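Local coordinates for putative NADPH-dependent oxidoreductase (Desulfitobacterium hafniense DCB-2, PDB 3DB2), which probably acts as an NADPH-dependent oxidoreductase of the GFO/IDH/MocA type, moving hydride between a nicotinamide cofactor and a substrate that is not established, at residues C[150-155]-C[184-189]; C[34-39]-C[56-61]; C[91-96]-C[118-123]. All blocks are in the same frame, centred on the assembly; numbering follows the deposited sequence. Where two conformers were deposited one is given.

Interaction 1: C[150-155]-C[184-189]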
loop_
_atom_site.group_PDB
_atom_site.type_symbol
_atom_site.label_atom_id
_atom_site.label_comp_id
_atom_site.label_asym_id
_atom_site.label_seq_id
_atom_site.Cartn_x
_atom_site.Cartn_y
_atom_site.Cartn_z
ATOM N N ILE C 150 -2.450 -6.327 -5.131
ATOM C CA ILE C 150 -2.694 -6.595 -3.727
ATOM C C ILE C 150 -1.791 -5.677 -2.899
ATOM O O ILE C 150 -0.682 -5.393 -3.304
ATOM C CB ILE C 150 -2.455 -8.060 -3.346
ATOM C CG1 ILE C 150 -3.473 -9.012 -3.966
ATOM C CG2 ILE C 150 -2.389 -8.232 -1.823
ATOM C CD1 ILE C 150 -3.092 -10.462 -3.738
ATOM N N GLU C 151 -2.304 -5.216 -1.746
ATOM C CA GLU C 151 -1.487 -4.458 -0.811
ATOM C C GLU C 151 -1.512 -5.172 0.547
ATOM O O GLU C 151 -2.613 -5.383 1.033
ATOM C CB GLU C 151 -1.995 -3.027 -0.612
ATOM C CG GLU C 151 -2.113 -2.295 -1.934
ATOM C CD GLU C 151 -3.155 -1.186 -1.867
ATOM O OE1 GLU C 151 -3.966 -1.133 -0.917
ATOM O OE2 GLU C 151 -3.162 -0.390 -2.836
ATOM N N ALA C 152 -0.360 -5.532 1.054
ATOM C CA ALA C 152 -0.239 -6.290 2.294
ATOM C C ALA C 152 0.582 -5.464 3.278
ATOM O O ALA C 152 1.515 -4.777 2.839
ATOM C CB ALA C 152 0.423 -7.632 2.051
ATOM N N VAL C 153 0.237 -5.499 4.557
ATOM C CA VAL C 153 0.995 -4.720 5.533
ATOM C C VAL C 153 1.188 -5.583 6.778
ATOM O O VAL C 153 0.241 -6.253 7.173
ATOM C CB VAL C 153 0.281 -3.428 5.945
ATOM C CG1 VAL C 153 1.003 -2.693 7.069
ATOM C CG2 VAL C 153 0.125 -2.512 4.733
ATOM N N PHE C 154 2.377 -5.541 7.360
ATOM C CA PHE C 154 2.559 -6.196 8.665
ATOM C C PHE C 154 3.530 -5.249 9.421
ATOM O O PHE C 154 4.657 -5.031 9.032
ATOM C CB PHE C 154 3.022 -7.612 8.571
ATOM C CG PHE C 154 2.872 -8.459 9.847
ATOM C CD1 PHE C 154 2.500 -7.917 11.049
ATOM C CD2 PHE C 154 3.136 -9.827 9.771
ATOM C CE1 PHE C 154 2.358 -8.665 12.220
ATOM C CE2 PHE C 154 3.007 -10.597 10.915
ATOM C CZ PHE C 154 2.643 -10.018 12.119
ATOM N N SER C 155 3.004 -4.677 10.495
ATOM C CA SER C 155 3.754 -3.732 11.298
ATOM C C SER C 155 3.458 -3.881 12.794
ATOM O O SER C 155 2.410 -4.380 13.226
ATOM C CB SER C 155 3.438 -2.289 10.919
ATOM O OG SER C 155 2.142 -1.924 11.368
ATOM N N VAL C 184 7.798 -12.236 6.046
ATOM C CA VAL C 184 7.753 -13.570 5.424
ATOM C C VAL C 184 6.364 -14.161 5.480
ATOM O O VAL C 184 5.935 -14.964 4.650
ATOM C CB VAL C 184 8.785 -14.467 6.141
ATOM C CG1 VAL C 184 8.565 -15.940 5.834
ATOM C CG2 VAL C 184 10.178 -14.039 5.708
ATOM N N HIS C 185 5.593 -13.754 6.505
ATOM C CA HIS C 185 4.195 -14.170 6.620
ATOM C C HIS C 185 3.386 -13.689 5.411
ATOM O O HIS C 185 2.704 -14.481 4.750
ATOM C CB HIS C 185 3.523 -13.604 7.854
ATOM C CG HIS C 185 3.931 -14.146 9.178
ATOM N ND1 HIS C 185 3.255 -15.166 9.809
ATOM C CD2 HIS C 185 4.950 -13.792 9.994
ATOM C CE1 HIS C 185 3.845 -15.413 10.958
ATOM N NE2 HIS C 185 4.868 -14.594 11.098
ATOM N N GLN C 186 3.518 -12.382 5.164
ATOM C CA GLN C 186 2.785 -11.790 4.024
ATOM C C GLN C 186 3.349 -12.199 2.683
ATOM O O GLN C 186 2.578 -12.406 1.720
ATOM C CB GLN C 186 2.726 -10.260 4.164
ATOM C CG GLN C 186 1.900 -9.838 5.382
ATOM C CD GLN C 186 0.400 -9.944 5.179
ATOM O OE1 GLN C 186 -0.159 -10.838 4.542
ATOM N NE2 GLN C 186 -0.290 -9.000 5.792
ATOM N N ILE C 187 4.670 -12.365 2.552
ATOM C CA ILE C 187 5.239 -12.947 1.350
ATOM C C ILE C 187 4.670 -14.317 1.031
ATOM O O ILE C 187 4.317 -14.650 -0.122
ATOM C CB ILE C 187 6.777 -13.008 1.456
ATOM C CG1 ILE C 187 7.311 -11.562 1.547
ATOM C CG2 ILE C 187 7.394 -13.806 0.328
ATOM C CD1 ILE C 187 8.784 -11.517 1.855
ATOM N N ASP C 188 4.524 -15.163 2.039
ATOM C CA ASP C 188 3.884 -16.464 1.836
ATOM C C ASP C 188 2.412 -16.255 1.474
ATOM O O ASP C 188 1.971 -16.927 0.521
ATOM C CB ASP C 188 4.022 -17.363 3.055
ATOM C CG ASP C 188 3.486 -18.749 2.693
ATOM O OD1 ASP C 188 4.152 -19.454 1.895
ATOM O OD2 ASP C 188 2.401 -19.072 3.205
ATOM N N ASN C 189 1.701 -15.378 2.181
ATOM C CA ASN C 189 0.312 -15.138 1.793
ATOM C C ASN C 189 0.208 -14.704 0.343
ATOM O O ASN C 189 -0.696 -15.140 -0.370
ATOM C CB ASN C 189 -0.359 -14.100 2.702
ATOM C CG ASN C 189 -0.607 -14.682 4.083
ATOM O OD1 ASN C 189 -0.659 -15.900 4.251
ATOM N ND2 ASN C 189 -0.770 -13.777 5.040
#
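Q186 is the largest contributor where strand 150-155 meets helix 184-189, whose short axes pass 8.5 Å apart and run nearly antiparallel at 158°. The tight part is its amide. Bent at chi2, the side chain folds back against the strand, so that Q186 CD lies 3.9 Å from the A152 CB methyl, and NE2 reaches the V153 O at 3.1 Å. That bond is moderately bent (150° at the hydrogen): the acceptor lies close to the plane of the Q186 amide, whereas the donor stands well above the V153 carbonyl plane, off its lone pairs. The other end of the amide is held within the helix, N189 ND2 donating to Q186 OE1 at 3.0 Å. N189 ND2 in turn also bonds S126 OG. Just beyond, Q186 CG rests 4.0 Å from F154 CB.

The looser part is aromatic. F154, with CG anti to its backbone N, turns its ring edge toward the face of H185 in an offset T-shaped pair, planes at 69° and centroids 5.6 Å apart. The nearest atoms, F154 CE2 and H185 CD2, are 3.9 Å from each other. F241 and F258 also meet the F154 ring, while H185 meets W261. No solvent side appears here, for all five touching residues are buried; the V153 side chain points away from the helix and packs on E151 of the second subunit.

The contact thus lays helix 183-194 on the sheet of the C-terminal domain, with H185 touching K97, consistent with the edge of the active-site cleft as in relatives. With one end donating and the other accepting, the Q186 amide is bonded consistently with its modelled orientation, and its polarity is met beside apolar F241, I243 and L231, which it also touches.

Interaction 2: C[34-39]-C[56-61]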
loop_
_atom_site.group_PDB
_atom_site.type_symbol
_atom_site.label_atom_id
_atom_site.label_comp_id
_atom_site.label_asym_id
_atom_site.label_seq_id
_atom_site.Cartn_x
_atom_site.Cartn_y
_atom_site.Cartn_z
ATOM N N THR C 34 8.918 -36.466 23.660
ATOM C CA THR C 34 10.057 -35.915 24.370
ATOM C C THR C 34 10.347 -34.515 23.854
ATOM O O THR C 34 9.670 -33.983 22.965
ATOM C CB THR C 34 11.265 -36.865 24.244
ATOM O OG1 THR C 34 12.294 -36.459 25.143
ATOM C CG2 THR C 34 11.828 -36.849 22.832
ATOM N N CYS C 35 11.361 -33.906 24.439
ATOM C CA CYS C 35 11.836 -32.578 24.116
ATOM C C CYS C 35 13.337 -32.465 24.353
ATOM O O CYS C 35 13.997 -33.180 25.139
ATOM C CB CYS C 35 11.018 -31.568 24.916
ATOM S SG CYS C 35 11.544 -31.451 26.662
ATOM N N TYR C 36 13.932 -31.530 23.623
ATOM C CA TYR C 36 15.343 -31.174 23.756
ATOM C C TYR C 36 15.483 -29.653 23.729
ATOM O O TYR C 36 14.804 -29.022 22.939
ATOM C CB TYR C 36 16.160 -31.846 22.650
ATOM C CG TYR C 36 17.613 -31.442 22.737
ATOM C CD1 TYR C 36 18.465 -32.012 23.672
ATOM C CD2 TYR C 36 18.111 -30.473 21.875
ATOM C CE1 TYR C 36 19.798 -31.633 23.752
ATOM C CE2 TYR C 36 19.439 -30.087 21.943
ATOM C CZ TYR C 36 20.270 -30.671 22.876
ATOM O OH TYR C 36 21.590 -30.274 22.940
ATOM N N SER C 37 16.336 -29.141 24.587
ATOM C CA SER C 37 16.974 -27.842 24.638
ATOM C C SER C 37 18.406 -28.029 25.128
ATOM O O SER C 37 18.657 -29.065 25.748
ATOM C CB SER C 37 16.237 -26.877 25.566
ATOM O OG SER C 37 15.845 -25.693 24.880
ATOM N N ARG C 38 19.304 -27.100 24.862
ATOM C CA ARG C 38 20.669 -27.255 25.389
ATOM C C ARG C 38 20.669 -27.138 26.911
ATOM O O ARG C 38 21.334 -27.866 27.651
ATOM C CB ARG C 38 21.597 -26.238 24.737
ATOM C CG ARG C 38 21.586 -26.244 23.214
ATOM C CD ARG C 38 21.490 -24.841 22.619
ATOM N NE ARG C 38 20.180 -24.605 21.995
ATOM C CZ ARG C 38 19.793 -23.399 21.576
ATOM N NH1 ARG C 38 20.623 -22.366 21.730
ATOM N NH2 ARG C 38 18.606 -23.219 21.014
ATOM N N THR C 39 19.863 -26.192 27.399
ATOM C CA THR C 39 19.682 -25.938 28.818
ATOM C C THR C 39 18.724 -26.919 29.484
ATOM O O THR C 39 17.556 -26.932 29.099
ATOM C CB THR C 39 19.102 -24.517 29.038
ATOM O OG1 THR C 39 19.975 -23.562 28.423
ATOM C CG2 THR C 39 19.001 -24.199 30.519
ATOM N N ALA C 56 18.868 -35.413 27.299
ATOM C CA ALA C 56 20.079 -34.650 27.566
ATOM C C ALA C 56 20.843 -34.330 26.284
ATOM O O ALA C 56 21.562 -33.333 26.217
ATOM C CB ALA C 56 20.964 -35.417 28.531
ATOM N N THR C 57 20.714 -35.184 25.277
ATOM C CA THR C 57 21.473 -35.028 24.044
ATOM C C THR C 57 20.578 -35.252 22.827
ATOM O O THR C 57 19.551 -35.937 22.903
ATOM C CB THR C 57 22.642 -36.025 24.060
ATOM O OG1 THR C 57 22.150 -37.316 24.440
ATOM C CG2 THR C 57 23.637 -35.678 25.161
HETATM N N MSE C 58 20.968 -34.685 21.697
HETATM C CA MSE C 58 20.144 -34.851 20.487
HETATM C C MSE C 58 20.123 -36.323 20.096
HETATM O O MSE C 58 19.129 -36.821 19.589
HETATM C CB MSE C 58 20.768 -34.015 19.356
HETATM C CG MSE C 58 20.240 -32.581 19.310
HETATM SE SE MSE C 58 18.302 -32.517 19.072
HETATM C CE MSE C 58 18.326 -32.866 17.151
ATOM N N GLU C 59 21.252 -36.992 20.327
ATOM C CA GLU C 59 21.400 -38.403 19.954
ATOM C C GLU C 59 20.369 -39.238 20.696
ATOM O O GLU C 59 19.732 -40.184 20.240
ATOM C CB GLU C 59 22.843 -38.800 20.256
ATOM C CG GLU C 59 23.900 -38.152 19.388
ATOM C CD GLU C 59 24.171 -36.682 19.613
ATOM O OE1 GLU C 59 24.132 -36.179 20.758
ATOM O OE2 GLU C 59 24.449 -35.990 18.605
ATOM N N ALA C 60 20.117 -38.863 21.930
ATOM C CA ALA C 60 19.257 -39.590 22.856
ATOM C C ALA C 60 17.819 -39.448 22.362
ATOM O O ALA C 60 16.993 -40.354 22.380
ATOM C CB ALA C 60 19.445 -39.061 24.261
ATOM N N LEU C 61 17.531 -38.226 21.888
ATOM C CA LEU C 61 16.189 -37.960 21.325
ATOM C C LEU C 61 16.015 -38.769 20.054
ATOM O O LEU C 61 15.014 -39.457 19.825
ATOM C CB LEU C 61 16.040 -36.462 21.101
ATOM C CG LEU C 61 14.716 -35.871 20.628
ATOM C CD1 LEU C 61 14.585 -34.470 21.203
ATOM C CD2 LEU C 61 14.685 -35.901 19.111
HETATM O O HOH W 1 23.247 -31.303 24.935
#
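Apolar contact, a Met-aromatic interaction and a water bridge join segment 34-39 to segment 56-61, with no direct hydrogen bond between them.

The apolar part centres on L61, whose CG is anti to its backbone N. Its CD1 presses on Y36 CB at 3.4 Å, and its CG lies 3.8 Å from T34 CG2, a methyl in the crowded position between backbone N and carbonyl. That torsion sends T34 OG1 elsewhere, to D55.

The aromatic part is selenomethionine M58 crossing the Y36 ring at about a right angle. Bends at chi2 and chi3 bring M58 CG over one ring face, offset toward the rim and 4.0 Å from the Y36 centroid, a CH-pi geometry. M58 SE approaches obliquely, 3.5 Å from Y36 CD2.

The polar part lies at the ring edge, where A56 O is 3.5 Å from Y36 CE1. One water, in the ring plane, links the two residues: it is 2.8 Å from Y36 OH and donates to A56 O at 2.9 Å. An alanine in place of Y36 would probably loosen the start of helix 58-62, since M58 would lose its ring and A56 this water bridge.

Strand 30-36 ends here near a GxGxxA-type glycine-rich turn, Y36 hydrogen-bonded through its backbone to G12, consistent with the C-terminal, nucleotide-binding end of the strands in a Rossmann fold.

Interaction 3: C[91-96]-C[118-123]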
loop_
_atom_site.group_PDB
_atom_site.type_symbol
_atom_site.label_atom_id
_atom_site.label_comp_id
_atom_site.label_asym_id
_atom_site.label_seq_id
_atom_site.Cartn_x
_atom_site.Cartn_y
_atom_site.Cartn_z
ATOM N N LYS C 91 13.925 -38.773 10.816
ATOM C CA LYS C 91 12.749 -38.070 11.342
ATOM C C LYS C 91 12.162 -37.085 10.326
ATOM O O LYS C 91 12.904 -36.361 9.698
ATOM C CB LYS C 91 13.093 -37.332 12.629
ATOM C CG LYS C 91 13.882 -38.136 13.669
ATOM C CD LYS C 91 13.263 -39.503 13.950
ATOM C CE LYS C 91 13.886 -40.090 15.227
ATOM N NZ LYS C 91 13.240 -41.404 15.522
ATOM N N HIS C 92 10.845 -37.121 10.220
ATOM C CA HIS C 92 10.058 -36.142 9.465
ATOM C C HIS C 92 10.161 -34.790 10.153
ATOM O O HIS C 92 10.352 -34.669 11.367
ATOM C CB HIS C 92 8.636 -36.661 9.314
ATOM C CG HIS C 92 8.613 -38.037 8.703
ATOM N ND1 HIS C 92 8.002 -39.133 9.276
ATOM C CD2 HIS C 92 9.167 -38.543 7.593
ATOM C CE1 HIS C 92 8.159 -40.206 8.516
ATOM N NE2 HIS C 92 8.876 -39.877 7.445
ATOM N N ILE C 93 10.054 -33.687 9.380
ATOM C CA ILE C 93 10.467 -32.391 9.848
ATOM C C ILE C 93 9.323 -31.381 9.817
ATOM O O ILE C 93 8.735 -31.155 8.760
ATOM C CB ILE C 93 11.601 -31.823 8.973
ATOM C CG1 ILE C 93 12.866 -32.685 8.847
ATOM C CG2 ILE C 93 11.945 -30.422 9.445
ATOM C CD1 ILE C 93 13.638 -32.829 10.145
ATOM N N TYR C 94 9.045 -30.781 10.958
ATOM C CA TYR C 94 8.344 -29.501 11.061
ATOM C C TYR C 94 9.420 -28.492 11.503
ATOM O O TYR C 94 10.114 -28.665 12.506
ATOM C CB TYR C 94 7.087 -29.568 11.942
ATOM C CG TYR C 94 6.446 -28.198 12.058
ATOM C CD1 TYR C 94 6.824 -27.289 13.043
ATOM C CD2 TYR C 94 5.464 -27.805 11.167
ATOM C CE1 TYR C 94 6.279 -26.044 13.173
ATOM C CE2 TYR C 94 4.888 -26.544 11.274
ATOM C CZ TYR C 94 5.295 -25.690 12.272
ATOM O OH TYR C 94 4.758 -24.432 12.414
ATOM N N VAL C 95 9.527 -27.392 10.761
ATOM C CA VAL C 95 10.366 -26.278 11.160
ATOM C C VAL C 95 9.552 -24.973 11.056
ATOM O O VAL C 95 8.720 -24.768 10.170
ATOM C CB VAL C 95 11.695 -26.199 10.403
ATOM C CG1 VAL C 95 11.541 -25.850 8.944
ATOM C CG2 VAL C 95 12.641 -25.188 11.062
ATOM N N GLU C 96 9.777 -24.088 12.029
ATOM C CA GLU C 96 9.083 -22.817 12.037
ATOM C C GLU C 96 9.617 -21.972 10.883
ATOM O O GLU C 96 10.714 -22.151 10.360
ATOM C CB GLU C 96 9.304 -21.981 13.287
ATOM C CG GLU C 96 8.093 -21.977 14.197
ATOM C CD GLU C 96 6.852 -21.478 13.479
ATOM O OE1 GLU C 96 6.912 -20.798 12.433
ATOM O OE2 GLU C 96 5.771 -21.813 14.007
ATOM N N VAL C 118 12.388 -37.669 3.785
ATOM C CA VAL C 118 11.404 -37.401 4.843
ATOM C C VAL C 118 10.445 -36.295 4.433
ATOM O O VAL C 118 10.745 -35.469 3.578
ATOM C CB VAL C 118 12.149 -37.062 6.149
ATOM C CG1 VAL C 118 13.051 -38.227 6.526
ATOM C CG2 VAL C 118 12.977 -35.814 6.036
ATOM N N LYS C 119 9.246 -36.266 4.948
ATOM C CA LYS C 119 8.246 -35.246 4.938
ATOM C C LYS C 119 8.829 -33.992 5.613
ATOM O O LYS C 119 9.560 -34.031 6.605
ATOM C CB LYS C 119 6.965 -35.635 5.655
ATOM C CG LYS C 119 6.337 -36.916 5.125
ATOM C CD LYS C 119 6.531 -37.071 3.623
ATOM C CE LYS C 119 5.566 -38.147 3.115
ATOM N NZ LYS C 119 5.381 -38.044 1.639
ATOM N N PHE C 120 8.473 -32.862 5.038
ATOM C CA PHE C 120 8.950 -31.557 5.484
ATOM C C PHE C 120 7.827 -30.534 5.371
ATOM O O PHE C 120 7.265 -30.478 4.270
ATOM C CB PHE C 120 10.150 -31.162 4.649
ATOM C CG PHE C 120 10.642 -29.747 4.912
ATOM C CD1 PHE C 120 11.564 -29.544 5.931
ATOM C CD2 PHE C 120 10.209 -28.652 4.177
ATOM C CE1 PHE C 120 11.993 -28.270 6.215
ATOM C CE2 PHE C 120 10.638 -27.373 4.463
ATOM C CZ PHE C 120 11.545 -27.196 5.480
ATOM N N LEU C 121 7.626 -29.760 6.421
ATOM C CA LEU C 121 6.795 -28.547 6.386
ATOM C C LEU C 121 7.581 -27.419 7.043
ATOM O O LEU C 121 8.137 -27.533 8.141
ATOM C CB LEU C 121 5.417 -28.771 6.995
ATOM C CG LEU C 121 4.424 -27.609 7.020
ATOM C CD1 LEU C 121 4.000 -27.218 5.614
ATOM C CD2 LEU C 121 3.182 -27.942 7.848
ATOM N N CYS C 122 7.641 -26.272 6.359
ATOM C CA CYS C 122 8.128 -25.036 6.978
ATOM C C CYS C 122 6.893 -24.209 7.314
ATOM O O CYS C 122 6.184 -23.759 6.421
ATOM C CB CYS C 122 9.093 -24.291 6.064
ATOM S SG CYS C 122 9.678 -22.764 6.822
ATOM N N GLY C 123 6.534 -24.031 8.564
ATOM C CA GLY C 123 5.307 -23.509 9.040
ATOM C C GLY C 123 5.111 -22.020 8.878
ATOM O O GLY C 123 5.440 -21.252 9.759
#
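Three rings border the pairing of strands 92-96 and 120-123, and none is stacked face-on across it. L121 CD2 meets the Y94 ring at its edge, 4.0 Å from Y94 CD2, the two side chains lying side by side, CG of each anti to its backbone N. Farther along, Y94 OH comes within 3.5 Å of G123 CA; a CB on G123 would fall 2.0 Å from that hydroxyl, a clash. V118 CA lies in plane at the edge of the H92 ring, and H92 CD2 is 3.6 Å from V118 CB. The F120 ring is met obliquely by I93 CG2, 3.6 Å from F120 CD1, and by V95 CG1, 3.7 Å from F120 CE1.

Between these groups the strands pair in parallel, their short axes 15° apart. I93 and V95 each both donate and accept: I93 N bonds K119 O and I93 O takes L121 N, while V95 N bonds L121 O at 3.0 Å and V95 O takes G123 N at 2.8 Å. The last three run almost along the C=O axes, the V95 N bond straightest at 170°.

I93, V95, F120 and C122 share one sheet face, where I93 and V95 pack on helix 79-88. Y94, L121 and E96 share the other: Y94 OH bonds E306 and L121 touches V310, both on helix 302-316, and E96 OE2 bonds W16 NE1. Strand 69-72 flanks 92-96 on its far side, and helix 103-116 completes the beta-alpha-beta unit.

How the interactions relate
Along the chain the contacts come in series: interaction 2, then interaction 3, then interaction 1. Interactions 2 and 3 belong to the parallel Rossmann sheet and its helices, interaction 2 through strand 30-36 and helix 58-62, interaction 3 through strands 92-96 and 120-123; their centres are 18 Å apart and their nearest atoms about 5 Å. Interaction 1 lies in the C-terminal domain, on the mixed sheet, across the chain's centre. Its centre is 23 Å from that of interaction 3 and 35 Å from that of interaction 2. Nearest atoms of interactions 1 and 3 are about 6 Å apart, which places both near the junction of the two domains, while interaction 2 sits farther out.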